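Local coordinates for uncharacterized protein (Streptococcus pneumoniae, PDB 3LFT), which binds tryptophan and is probably the substrate-binding protein of an ABC transporter, delivering its ligand for uptake, at residues Asn146-Phe154 against Ile190-Ile198. Residues are numbered along the deposited sequence; the frame is centred on the assembly and turned at random.
Sequences NSKTQVEEF and IWVPIDNTI. With TRP (tryptophan), chain C.
Q150 reaches from helix 145-160 to the loop that follows strand 189-192, bridging two elements of a Rossmann-like lobe of a periplasmic-binding-protein fold, at the cleft that holds tryptophan. Its CB rests 3.8 Å from P193 CB; the chain runs extended beyond CG, CD lies 3.7 Å from the same P193 CB, and chi3 (76°) turns the amide to I194. OE1 accepts from I194 N at 2.8 Å, while NE2 donates to I194 O, from above the carbonyl plane, and to N146 O. Glutamine suits this place because one amide both accepts and donates. N146 ND2, also bonded to E144 OE1, donates to I194 O in the carbonyl plane, so three bonds grip the inverse gamma turn centred on I194. I194 CG2, anti to the backbone N, meets the ligand 3.3 Å from its CD2, and N196 ND2 donates to the ligand's O (2.9 Å). Farther along the helix, away from the ligand, F154 stacks face to face on W191's five-membered ring, planes 7° apart, its CB making a CH-pi contact with the six-membered ring; two aromatic faces cover each other. Serine's short hydroxyl suits the tight approach of S147 OG to D195 OD2 (2.6 Å). Aspartate suits this N-cap: its OD1 accepts from I198 N, nearly straight at 171°.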
# COMPACT_ATOMS: atom_id res chain seq x y z
N ASN A 146 -9.00 0.19 -1.09
CA ASN A 146 -8.06 0.50 0.01
C ASN A 146 -8.04 1.96 0.39
O ASN A 146 -7.95 2.30 1.58
CB ASN A 146 -6.64 0.02 -0.33
CG ASN A 146 -6.26 0.24 -1.79
OD1 ASN A 146 -6.87 -0.35 -2.69
ND2 ASN A 146 -5.27 1.11 -2.04
N SER A 147 -8.11 2.84 -0.60
CA SER A 147 -7.98 4.26 -0.29
C SER A 147 -9.25 4.87 0.28
O SER A 147 -9.18 5.80 1.09
CB SER A 147 -7.55 5.04 -1.52
OG SER A 147 -6.26 4.62 -1.92
N LYS A 148 -10.41 4.35 -0.13
CA LYS A 148 -11.68 4.85 0.40
C LYS A 148 -11.68 4.80 1.94
O LYS A 148 -11.99 5.78 2.61
CB LYS A 148 -12.82 4.04 -0.19
N THR A 149 -11.30 3.65 2.48
CA THR A 149 -11.25 3.41 3.91
C THR A 149 -10.23 4.35 4.58
O THR A 149 -10.48 4.93 5.64
CB THR A 149 -10.84 1.91 4.15
OG1 THR A 149 -11.82 1.05 3.55
CG2 THR A 149 -10.69 1.62 5.65
N GLN A 150 -9.06 4.47 3.96
CA GLN A 150 -7.99 5.26 4.57
C GLN A 150 -8.33 6.74 4.66
O GLN A 150 -8.02 7.40 5.65
CB GLN A 150 -6.70 5.10 3.79
CG GLN A 150 -6.08 3.72 3.85
CD GLN A 150 -4.90 3.65 2.95
OE1 GLN A 150 -3.84 4.17 3.28
NE2 GLN A 150 -5.08 3.02 1.77
N VAL A 151 -8.97 7.24 3.60
CA VAL A 151 -9.40 8.63 3.58
C VAL A 151 -10.42 8.92 4.70
O VAL A 151 -10.28 9.92 5.40
CB VAL A 151 -9.95 9.02 2.18
CG1 VAL A 151 -10.55 10.43 2.22
CG2 VAL A 151 -8.83 8.96 1.16
N GLU A 152 -11.38 8.02 4.89
CA GLU A 152 -12.37 8.15 5.97
C GLU A 152 -11.67 8.23 7.33
O GLU A 152 -11.95 9.13 8.13
CB GLU A 152 -13.37 7.00 5.96
CG GLU A 152 -14.34 6.98 4.78
CD GLU A 152 -15.07 5.66 4.64
OE1 GLU A 152 -14.76 4.70 5.38
OE2 GLU A 152 -15.97 5.57 3.77
N GLU A 153 -10.76 7.29 7.60
CA GLU A 153 -10.10 7.22 8.91
C GLU A 153 -9.20 8.43 9.14
O GLU A 153 -9.17 9.01 10.22
CB GLU A 153 -9.31 5.90 9.03
CG GLU A 153 -10.20 4.66 9.11
CD GLU A 153 -9.43 3.40 9.45
OE1 GLU A 153 -8.30 3.49 10.00
OE2 GLU A 153 -9.98 2.31 9.18
N PHE A 154 -8.46 8.82 8.11
CA PHE A 154 -7.57 9.97 8.21
C PHE A 154 -8.35 11.26 8.48
O PHE A 154 -7.97 12.05 9.31
CB PHE A 154 -6.67 10.08 6.96
CG PHE A 154 -5.71 11.24 7.00
CD1 PHE A 154 -4.45 11.11 7.58
CD2 PHE A 154 -6.06 12.47 6.44
CE1 PHE A 154 -3.56 12.18 7.59
CE2 PHE A 154 -5.17 13.54 6.44
CZ PHE A 154 -3.92 13.39 7.04
N ILE A 190 -0.35 18.31 1.00
CA ILE A 190 -0.93 17.18 0.27
C ILE A 190 -0.66 15.92 1.07
O ILE A 190 0.47 15.71 1.49
CB ILE A 190 -0.30 17.04 -1.14
CG1 ILE A 190 -0.56 18.29 -1.99
CG2 ILE A 190 -0.83 15.77 -1.85
CD1 ILE A 190 0.34 18.38 -3.21
N TRP A 191 -1.69 15.12 1.29
CA TRP A 191 -1.57 13.80 1.90
C TRP A 191 -2.02 12.73 0.92
O TRP A 191 -3.01 12.89 0.20
CB TRP A 191 -2.38 13.73 3.20
CG TRP A 191 -2.48 12.37 3.81
CD1 TRP A 191 -1.54 11.74 4.57
CD2 TRP A 191 -3.58 11.46 3.69
NE1 TRP A 191 -1.99 10.48 4.94
CE2 TRP A 191 -3.26 10.31 4.42
CE3 TRP A 191 -4.84 11.55 3.07
CZ2 TRP A 191 -4.13 9.21 4.53
CZ3 TRP A 191 -5.71 10.45 3.17
CH2 TRP A 191 -5.35 9.31 3.90
N VAL A 192 -1.25 11.64 0.85
CA VAL A 192 -1.55 10.53 -0.05
C VAL A 192 -1.64 9.26 0.78
O VAL A 192 -0.69 8.95 1.51
CB VAL A 192 -0.46 10.32 -1.12
CG1 VAL A 192 -0.85 9.19 -2.07
CG2 VAL A 192 -0.23 11.60 -1.91
N PRO A 193 -2.76 8.53 0.72
CA PRO A 193 -2.85 7.25 1.43
C PRO A 193 -1.99 6.18 0.76
O PRO A 193 -1.24 6.46 -0.20
CB PRO A 193 -4.35 6.91 1.37
CG PRO A 193 -4.86 7.64 0.19
CD PRO A 193 -4.00 8.87 0.00
N ILE A 194 -2.08 4.96 1.28
CA ILE A 194 -1.42 3.80 0.67
C ILE A 194 -2.25 3.47 -0.59
O ILE A 194 -3.20 2.69 -0.53
CB ILE A 194 -1.31 2.61 1.65
CG1 ILE A 194 -0.67 3.02 2.98
CG2 ILE A 194 -0.50 1.50 1.02
CD1 ILE A 194 -0.79 1.92 4.04
N ASP A 195 -1.88 4.12 -1.70
CA ASP A 195 -2.72 4.19 -2.89
C ASP A 195 -1.85 3.81 -4.09
O ASP A 195 -0.82 4.45 -4.36
CB ASP A 195 -3.26 5.62 -3.04
CG ASP A 195 -4.18 5.78 -4.22
OD1 ASP A 195 -3.69 5.75 -5.38
OD2 ASP A 195 -5.41 5.91 -4.00
N ASN A 196 -2.23 2.76 -4.81
CA ASN A 196 -1.40 2.26 -5.91
C ASN A 196 -1.34 3.21 -7.10
O ASN A 196 -0.31 3.31 -7.77
CB ASN A 196 -1.91 0.91 -6.39
CG ASN A 196 -1.81 -0.14 -5.32
OD1 ASN A 196 -0.72 -0.63 -5.03
ND2 ASN A 196 -2.94 -0.49 -4.71
N THR A 197 -2.46 3.87 -7.39
CA THR A 197 -2.54 4.81 -8.52
C THR A 197 -1.56 5.97 -8.31
O THR A 197 -0.72 6.25 -9.17
CB THR A 197 -4.00 5.33 -8.72
OG1 THR A 197 -4.87 4.20 -8.88
CG2 THR A 197 -4.12 6.27 -9.92
N ILE A 198 -1.64 6.61 -7.14
CA ILE A 198 -0.77 7.75 -6.89
C ILE A 198 0.67 7.25 -6.73
O ILE A 198 1.60 7.90 -7.19
CB ILE A 198 -1.22 8.58 -5.67
CG1 ILE A 198 -2.70 8.97 -5.80
CG2 ILE A 198 -0.34 9.82 -5.48
CD1 ILE A 198 -3.09 9.78 -7.06
N TRP C . -1.77 -1.84 0.62
CA TRP C . -2.02 -1.45 -0.80
C TRP C . -3.33 -2.01 -1.26
O TRP C . -3.56 -2.14 -2.46
CB TRP C . -0.86 -1.94 -1.68
CG TRP C . 0.45 -1.31 -1.26
CD1 TRP C . 1.46 -1.87 -0.49
CD2 TRP C . 0.89 0.05 -1.58
NE1 TRP C . 2.48 -0.96 -0.32
CE2 TRP C . 2.19 0.19 -0.92
CE3 TRP C . 0.31 1.09 -2.28
CZ2 TRP C . 2.86 1.40 -1.04
CZ3 TRP C . 1.00 2.29 -2.38
CH2 TRP C . 2.27 2.42 -1.76
OXT TRP C . -4.18 -2.34 -0.41